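3-oxo-glucose-6-phosphate:glutamate aminotransferase (PDB 4K2M) catalyses the reversible pyridoxal phosphate-dependent transamination of 3-dehydro-glucose 6-phosphate with glutamate to form kanosamine 6-phosphate, a step in antibiotic biosynthesis. Local coordinates at residues A[39-42]-A[43-46]; A[51-55]-A[56-60]; A[14-17]-A[18-21]. All coordinates share one frame; numbering follows the deposited sequence.

Overall arrangement
All three contacts belong to the N-terminal domain that NtdA adds to its aspartate aminotransferase fold, and each is local, between residues close in the chain on or beside one helix. Along the chain, contact 3 comes first, in helix 13-24 between the parallel strands 7-9 and 32-34. Contact 1 follows at the start of helix 41-46, and contact 2 spans the short helix 53-57 from its N-cap to the turn beyond it. They run in series; none nests in or crosses another. Trp43 of contact 1 touches Leu19 of contact 3, and Val46 packs on Ile51 and Leu57 of contact 2; the nearest atoms of contacts 2 and 3 are about 5 Å apart. All three pack against helix 312-329.

Contact 1: residues A[39-42]-A[43-46]; sequences VNER and WKQV
Asn40 and Trp43 meet where a 3-10 segment runs into helix 41-46, in the N-terminal domain that distinguishes NtdA within the aspartate aminotransferase fold. The bonding keeps the 3-10 character at first: Trp43 N donates to Asn40 O at 2.9 Å, and Lys44 N to Glu41 O at 3.3 Å, both three residues back. Asn40 O also takes a second, weak bond from Lys44 N, so one carbonyl serves the tight turn and the beginning of the wider alpha-helical one.

The side chains of Asn40 and Trp43 stand obliquely to one another, amide and indole planes 60° apart. OD1 of Asn40 comes in at the edge of the indole, in the ring plane, 3.8 Å from CD1 of Trp43. This is a contact with a carbon, and the amide finds its polar partners elsewhere: OD1 is hydrogen-bonded to Ser313 OG and ND2 to Glu35 O. The indole packs between helices 13-24 and 312-329, meeting Phe317 edge-to-face and touching Leu19 and Leu23.

Glu41 and Lys44 run alongside each other, pointing the same way, on a more exposed flank. The glutamate is bent at chi2 and lays its carboxylate against the lysine's aliphatic part, OE2 of Glu41 lying 3.8 Å from CD of Lys44. The charged ends do not meet: OE1 of Glu41 and NZ of Lys44 remain 4.7 Å apart, so any attraction is probably modest.

Further along, Val46 touches the preceding turn through one methyl. With chi1 at 163°, CG2 sits beside the valine's own backbone N and anti to its carbonyl carbon, which brings it close to a backbone oxygen: CG2 of Val46 is 3.2 Å from Arg42 O.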
loop_
_atom_site.group_PDB
_atom_site.type_symbol
_atom_site.label_atom_id
_atom_site.label_comp_id
_atom_site.label_asym_id
_atom_site.label_seq_id
_atom_site.Cartn_x
_atom_site.Cartn_y
_atom_site.Cartn_z
ATOM N N VAL A 39 13.278 19.934 4.701
ATOM C CA VAL A 39 13.370 19.244 5.995
ATOM C C VAL A 39 13.655 20.208 7.132
ATOM O O VAL A 39 13.451 19.871 8.300
ATOM C CB VAL A 39 14.417 18.102 6.017
ATOM C CG1 VAL A 39 14.054 17.030 5.013
ATOM C CG2 VAL A 39 15.850 18.628 5.767
ATOM N N ASN A 40 14.127 21.405 6.778
ATOM C CA ASN A 40 14.509 22.407 7.765
ATOM C C ASN A 40 13.456 23.489 7.947
ATOM O O ASN A 40 13.674 24.468 8.665
ATOM C CB ASN A 40 15.829 23.068 7.359
ATOM C CG ASN A 40 17.040 22.186 7.586
ATOM O OD1 ASN A 40 17.026 21.269 8.414
ATOM N ND2 ASN A 40 18.115 22.477 6.858
ATOM N N GLU A 41 12.300 23.332 7.312
ATOM C CA GLU A 41 11.325 24.421 7.297
ATOM C C GLU A 41 10.899 24.883 8.694
ATOM O O GLU A 41 10.784 26.088 8.954
ATOM C CB GLU A 41 10.111 24.067 6.430
ATOM C CG GLU A 41 10.370 24.211 4.932
ATOM C CD GLU A 41 10.629 25.654 4.525
ATOM O OE1 GLU A 41 11.595 25.899 3.770
ATOM O OE2 GLU A 41 9.862 26.542 4.958
ATOM N N ARG A 42 10.685 23.934 9.601
ATOM C CA ARG A 42 10.227 24.286 10.941
ATOM C C ARG A 42 11.329 24.903 11.804
ATOM O O ARG A 42 11.043 25.534 12.816
ATOM C CB ARG A 42 9.558 23.088 11.626
ATOM C CG ARG A 42 8.214 22.709 10.998
ATOM C CD ARG A 42 7.204 23.846 11.163
ATOM N NE ARG A 42 6.055 23.745 10.261
ATOM C CZ ARG A 42 5.984 24.327 9.065
ATOM N NH1 ARG A 42 7.003 25.049 8.614
ATOM N NH2 ARG A 42 4.894 24.185 8.317
ATOM N N TRP A 43 12.583 24.746 11.388
ATOM C CA TRP A 43 13.708 25.382 12.087
ATOM C C TRP A 43 13.700 26.894 11.849
ATOM O O TRP A 43 14.066 27.678 12.731
ATOM C CB TRP A 43 15.046 24.826 11.600
ATOM C CG TRP A 43 15.634 23.677 12.376
ATOM C CD1 TRP A 43 16.162 22.528 11.852
ATOM C CD2 TRP A 43 15.815 23.589 13.801
ATOM N NE1 TRP A 43 16.656 21.729 12.861
ATOM C CE2 TRP A 43 16.451 22.353 14.067
ATOM C CE3 TRP A 43 15.512 24.437 14.875
ATOM C CZ2 TRP A 43 16.776 21.936 15.357
ATOM C CZ3 TRP A 43 15.826 24.028 16.158
ATOM C CH2 TRP A 43 16.454 22.791 16.395
ATOM N N LYS A 44 13.282 27.292 10.650
ATOM C CA LYS A 44 13.314 28.698 10.219
ATOM C C LYS A 44 12.695 29.679 11.211
ATOM O O LYS A 44 13.311 30.691 11.569
ATOM C CB LYS A 44 12.623 28.861 8.865
ATOM C CG LYS A 44 13.417 28.348 7.673
ATOM C CD LYS A 44 12.649 28.621 6.386
ATOM C CE LYS A 44 13.577 28.793 5.193
ATOM N NZ LYS A 44 13.474 30.168 4.614
ATOM N N GLN A 45 11.475 29.397 11.647
ATOM C CA GLN A 45 10.802 30.290 12.584
ATOM C C GLN A 45 11.435 30.152 13.958
ATOM O O GLN A 45 11.632 31.138 14.679
ATOM C CB GLN A 45 9.307 29.965 12.662
ATOM C CG GLN A 45 8.552 30.730 13.753
ATOM C CD GLN A 45 8.470 32.231 13.489
ATOM O OE1 GLN A 45 8.424 32.675 12.339
ATOM N NE2 GLN A 45 8.450 33.018 14.560
ATOM N N VAL A 46 11.766 28.910 14.302
ATOM C CA VAL A 46 12.254 28.579 15.630
ATOM C C VAL A 46 13.573 29.294 15.910
ATOM O O VAL A 46 13.763 29.875 16.977
ATOM C CB VAL A 46 12.410 27.041 15.779
ATOM C CG1 VAL A 46 13.292 26.694 16.952
ATOM C CG2 VAL A 46 11.037 26.378 15.924
#

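Contact 2: residues A[51-55]-A[56-60]; sequences IDIEH and DLFNY
Asp56 carries its CG beside its own backbone N (chi1 -65°), which sets its OD2 by the backbone N of Asp52; the CG of Asp52 is anti to its own N (chi1 175°), putting OD1 by His55 N. Two bonds result. Asp52 N donates to Asp56 OD2 at 2.7 Å, almost straight at 172°, and His55 N donates to Asp52 OD1 at 2.9 Å. Both carboxylate oxygens are met on their anti side, a little out of plane. Asp56 N also returns to Asp52 O at 2.7 Å, so two backbone atoms of Asp52 are held by one residue.

This is the N-cap of the short helix 53-57, with Asp52 capping. It resembles a capping box, except that the returning carboxylate stands four residues on, not three.

On the buried side, Ile53 and Phe58 lie alongside, CG2 of Ile53 3.8 Å from CE2 of Phe58, whose ring meets Phe321 and makes a cation-pi contact with Lys318. The last turn is already wide, Phe58 N giving Ile53 O a weak bond five residues back. Asn59 then leaves helical geometry with positive phi, and Tyr60 N reaches six residues back to Glu54 O at 3.0 Å. Tyr60 OH bonds Asp427. A water donates to Tyr60 O at 2.7 Å and sits in the plane of the His55 imidazole, 3.0 Å from His55 ND1.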
loop_
_atom_site.group_PDB
_atom_site.type_symbol
_atom_site.label_atom_id
_atom_site.label_comp_id
_atom_site.label_asym_id
_atom_site.label_seq_id
_atom_site.Cartn_x
_atom_site.Cartn_y
_atom_site.Cartn_z
ATOM N N ILE A 51 17.491 30.261 21.458
ATOM C CA ILE A 51 16.670 29.149 21.937
ATOM C C ILE A 51 17.119 28.661 23.315
ATOM O O ILE A 51 18.312 28.514 23.555
ATOM C CB ILE A 51 16.775 27.957 20.933
ATOM C CG1 ILE A 51 15.935 28.243 19.689
ATOM C CG2 ILE A 51 16.374 26.632 21.578
ATOM C CD1 ILE A 51 14.566 28.787 20.003
ATOM N N ASP A 52 16.169 28.429 24.225
ATOM C CA ASP A 52 16.451 27.604 25.402
ATOM C C ASP A 52 15.765 26.287 25.091
ATOM O O ASP A 52 14.546 26.265 24.957
ATOM C CB ASP A 52 15.824 28.190 26.669
ATOM C CG ASP A 52 16.015 27.277 27.881
ATOM O OD1 ASP A 52 15.071 26.530 28.245
ATOM O OD2 ASP A 52 17.128 27.285 28.457
ATOM N N ILE A 53 16.530 25.216 24.919
ATOM C CA ILE A 53 15.928 23.993 24.380
ATOM C C ILE A 53 14.793 23.500 25.251
ATOM O O ILE A 53 13.707 23.200 24.734
ATOM C CB ILE A 53 16.943 22.872 24.171
ATOM C CG1 ILE A 53 17.913 23.259 23.064
ATOM C CG2 ILE A 53 16.218 21.543 23.762
ATOM C CD1 ILE A 53 19.183 22.448 23.091
ATOM N N GLU A 54 15.029 23.410 26.557
ATOM C CA GLU A 54 14.023 22.819 27.442
ATOM C C GLU A 54 12.710 23.583 27.383
ATOM O O GLU A 54 11.642 22.993 27.285
ATOM C CB GLU A 54 14.540 22.669 28.886
ATOM C CG GLU A 54 15.658 21.614 29.052
ATOM C CD GLU A 54 17.064 22.180 28.920
ATOM O OE1 GLU A 54 17.246 23.264 28.300
ATOM O OE2 GLU A 54 17.994 21.527 29.456
ATOM N N HIS A 55 12.773 24.906 27.401
ATOM C CA HIS A 55 11.544 25.675 27.344
ATOM C C HIS A 55 10.971 25.812 25.930
ATOM O O HIS A 55 9.763 25.611 25.711
ATOM C CB HIS A 55 11.722 27.072 27.948
ATOM C CG HIS A 55 10.452 27.855 27.960
ATOM N ND1 HIS A 55 9.402 27.550 28.803
ATOM C CD2 HIS A 55 10.030 28.886 27.188
ATOM C CE1 HIS A 55 8.403 28.383 28.571
ATOM N NE2 HIS A 55 8.754 29.196 27.591
ATOM N N ASP A 56 11.819 26.176 24.969
ATOM C CA ASP A 56 11.306 26.573 23.656
ATOM C C ASP A 56 10.938 25.390 22.772
ATOM O O ASP A 56 9.970 25.465 22.004
ATOM C CB ASP A 56 12.284 27.513 22.936
ATOM C CG ASP A 56 12.438 28.845 23.653
ATOM O OD1 ASP A 56 11.403 29.430 24.032
ATOM O OD2 ASP A 56 13.589 29.292 23.838
ATOM N N LEU A 57 11.686 24.293 22.886
ATOM C CA LEU A 57 11.371 23.113 22.078
ATOM C C LEU A 57 10.473 22.119 22.800
ATOM O O LEU A 57 9.683 21.431 22.164
ATOM C CB LEU A 57 12.640 22.403 21.597
ATOM C CG LEU A 57 13.592 23.258 20.766
ATOM C CD1 LEU A 57 14.666 22.386 20.119
ATOM C CD2 LEU A 57 12.818 24.054 19.713
ATOM N N PHE A 58 10.594 22.038 24.125
ATOM C CA PHE A 58 9.882 21.005 24.879
ATOM C C PHE A 58 8.792 21.525 25.805
ATOM O O PHE A 58 8.022 20.738 26.353
ATOM C CB PHE A 58 10.870 20.158 25.687
ATOM C CG PHE A 58 11.683 19.219 24.840
ATOM C CD1 PHE A 58 11.213 17.934 24.576
ATOM C CD2 PHE A 58 12.912 19.614 24.313
ATOM C CE1 PHE A 58 11.951 17.063 23.791
ATOM C CE2 PHE A 58 13.662 18.742 23.521
ATOM C CZ PHE A 58 13.181 17.467 23.267
ATOM N N ASN A 59 8.729 22.839 25.968
ATOM C CA ASN A 59 7.796 23.456 26.922
ATOM C C ASN A 59 7.858 22.749 28.288
ATOM O O ASN A 59 6.823 22.392 28.862
ATOM C CB ASN A 59 6.362 23.443 26.380
ATOM C CG ASN A 59 5.419 24.320 27.198
ATOM O OD1 ASN A 59 5.837 25.319 27.772
ATOM N ND2 ASN A 59 4.143 23.945 27.246
ATOM N N TYR A 60 9.078 22.561 28.790
ATOM C CA TYR A 60 9.336 21.814 30.029
ATOM C C TYR A 60 8.463 22.354 31.165
ATOM O O TYR A 60 8.486 23.555 31.460
ATOM C CB TYR A 60 10.814 21.978 30.418
ATOM C CG TYR A 60 11.335 21.059 31.519
ATOM C CD1 TYR A 60 10.618 19.941 31.939
ATOM C CD2 TYR A 60 12.542 21.326 32.138
ATOM C CE1 TYR A 60 11.106 19.110 32.946
ATOM C CE2 TYR A 60 13.046 20.506 33.143
ATOM C CZ TYR A 60 12.330 19.395 33.537
ATOM O OH TYR A 60 12.849 18.577 34.533
HETATM O O HOH W 1 10.182 25.532 30.822
#

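Contact 3: residues A[14-17]-A[18-21]; sequences KENM and SLLK
This is a local contact between successive turns within helix 13-24, carried by Met17 with Leu20 and Lys21; the helix belongs to a beta-alpha-beta crossover that joins the parallel strands 7-9 and 32-34 of the N-terminal domain. Regular alpha-helical bonds run through it: Leu19 N to Glu15 O at 3.0 Å, and Leu20 N to Asn16 O at 2.9 Å. The next, Lys21 N to Met17 O, is weak at 3.4 Å though well aligned.

The buried flanks look two ways. Leu19 packs on Ile9 of strand 7-9, while Leu20 and Met17 pack on helix 312-329. Bent at chi2 (-58°), the Met17 chain brings SD to within 4.4 Å of CD2 of Leu20, a loose apolar touch beside Leu320. Upstream, the carboxylate of Glu15 is engaged by Ser10 OG and Thr232 OG1.

On the exposed side, Lys21 folds back along the helix. With CG beside its own backbone N (chi1 -62°) and the next two torsions extended, it lays its chain past a single carbonyl oxygen: CG of Lys21 is 3.6 Å and NZ of Lys21 3.8 Å from Met17 O.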
loop_
_atom_site.group_PDB
_atom_site.type_symbol
_atom_site.label_atom_id
_atom_site.label_comp_id
_atom_site.label_asym_id
_atom_site.label_seq_id
_atom_site.Cartn_x
_atom_site.Cartn_y
_atom_site.Cartn_z
ATOM N N LYS A 14 25.196 13.745 12.088
ATOM C CA LYS A 14 26.482 14.285 12.494
ATOM C C LYS A 14 26.361 15.786 12.741
ATOM O O LYS A 14 26.848 16.318 13.756
ATOM C CB LYS A 14 27.550 14.001 11.439
ATOM C CG LYS A 14 28.927 14.510 11.849
ATOM C CD LYS A 14 29.987 14.061 10.865
ATOM C CE LYS A 14 31.355 14.544 11.312
ATOM N NZ LYS A 14 32.234 14.867 10.156
ATOM N N GLU A 15 25.678 16.474 11.835
ATOM C CA GLU A 15 25.500 17.902 11.993
ATOM C C GLU A 15 24.640 18.226 13.218
ATOM O O GLU A 15 24.848 19.242 13.870
ATOM C CB GLU A 15 24.912 18.510 10.717
ATOM C CG GLU A 15 25.798 18.311 9.475
ATOM C CD GLU A 15 25.513 17.007 8.714
ATOM O OE1 GLU A 15 25.122 17.085 7.523
ATOM O OE2 GLU A 15 25.688 15.904 9.286
ATOM N N ASN A 16 23.682 17.362 13.549
ATOM C CA ASN A 16 22.841 17.616 14.713
ATOM C C ASN A 16 23.632 17.577 16.010
ATOM O O ASN A 16 23.263 18.243 16.976
ATOM C CB ASN A 16 21.667 16.626 14.784
ATOM C CG ASN A 16 20.523 17.000 13.874
ATOM O OD1 ASN A 16 20.464 18.119 13.334
ATOM N ND2 ASN A 16 19.569 16.083 13.732
ATOM N N MET A 17 24.703 16.790 16.042
ATOM C CA MET A 17 25.534 16.713 17.249
ATOM C C MET A 17 26.211 18.039 17.509
ATOM O O MET A 17 26.356 18.457 18.653
ATOM C CB MET A 17 26.636 15.669 17.116
ATOM C CG MET A 17 26.318 14.357 17.753
ATOM S SD MET A 17 25.953 14.453 19.520
ATOM C CE MET A 17 25.537 12.716 19.573
ATOM N N SER A 18 26.670 18.676 16.442
ATOM C CA SER A 18 27.277 19.992 16.577
ATOM C C SER A 18 26.226 21.011 16.998
ATOM O O SER A 18 26.464 21.844 17.885
ATOM C CB SER A 18 27.947 20.416 15.269
ATOM O OG SER A 18 28.598 21.659 15.449
ATOM N N LEU A 19 25.050 20.932 16.376
ATOM C CA LEU A 19 23.957 21.862 16.677
ATOM C C LEU A 19 23.544 21.762 18.144
ATOM O O LEU A 19 23.203 22.765 18.781
ATOM C CB LEU A 19 22.752 21.580 15.762
ATOM C CG LEU A 19 21.568 22.549 15.844
ATOM C CD1 LEU A 19 21.995 24.001 15.569
ATOM C CD2 LEU A 19 20.456 22.119 14.861
ATOM N N LEU A 20 23.589 20.544 18.683
ATOM C CA LEU A 20 23.239 20.298 20.083
ATOM C C LEU A 20 24.154 21.089 21.011
ATOM O O LEU A 20 23.685 21.762 21.939
ATOM C CB LEU A 20 23.349 18.796 20.391
ATOM C CG LEU A 20 23.011 18.388 21.828
ATOM C CD1 LEU A 20 21.572 18.724 22.160
ATOM C CD2 LEU A 20 23.281 16.900 22.074
ATOM N N LYS A 21 25.456 21.008 20.765
ATOM C CA LYS A 21 26.396 21.806 21.551
ATOM C C LYS A 21 26.093 23.290 21.414
ATOM O O LYS A 21 26.134 24.034 22.390
ATOM C CB LYS A 21 27.824 21.498 21.128
ATOM C CG LYS A 21 28.188 20.047 21.365
ATOM C CD LYS A 21 29.506 19.685 20.709
ATOM C CE LYS A 21 29.663 18.174 20.635
ATOM N NZ LYS A 21 30.068 17.737 19.271
#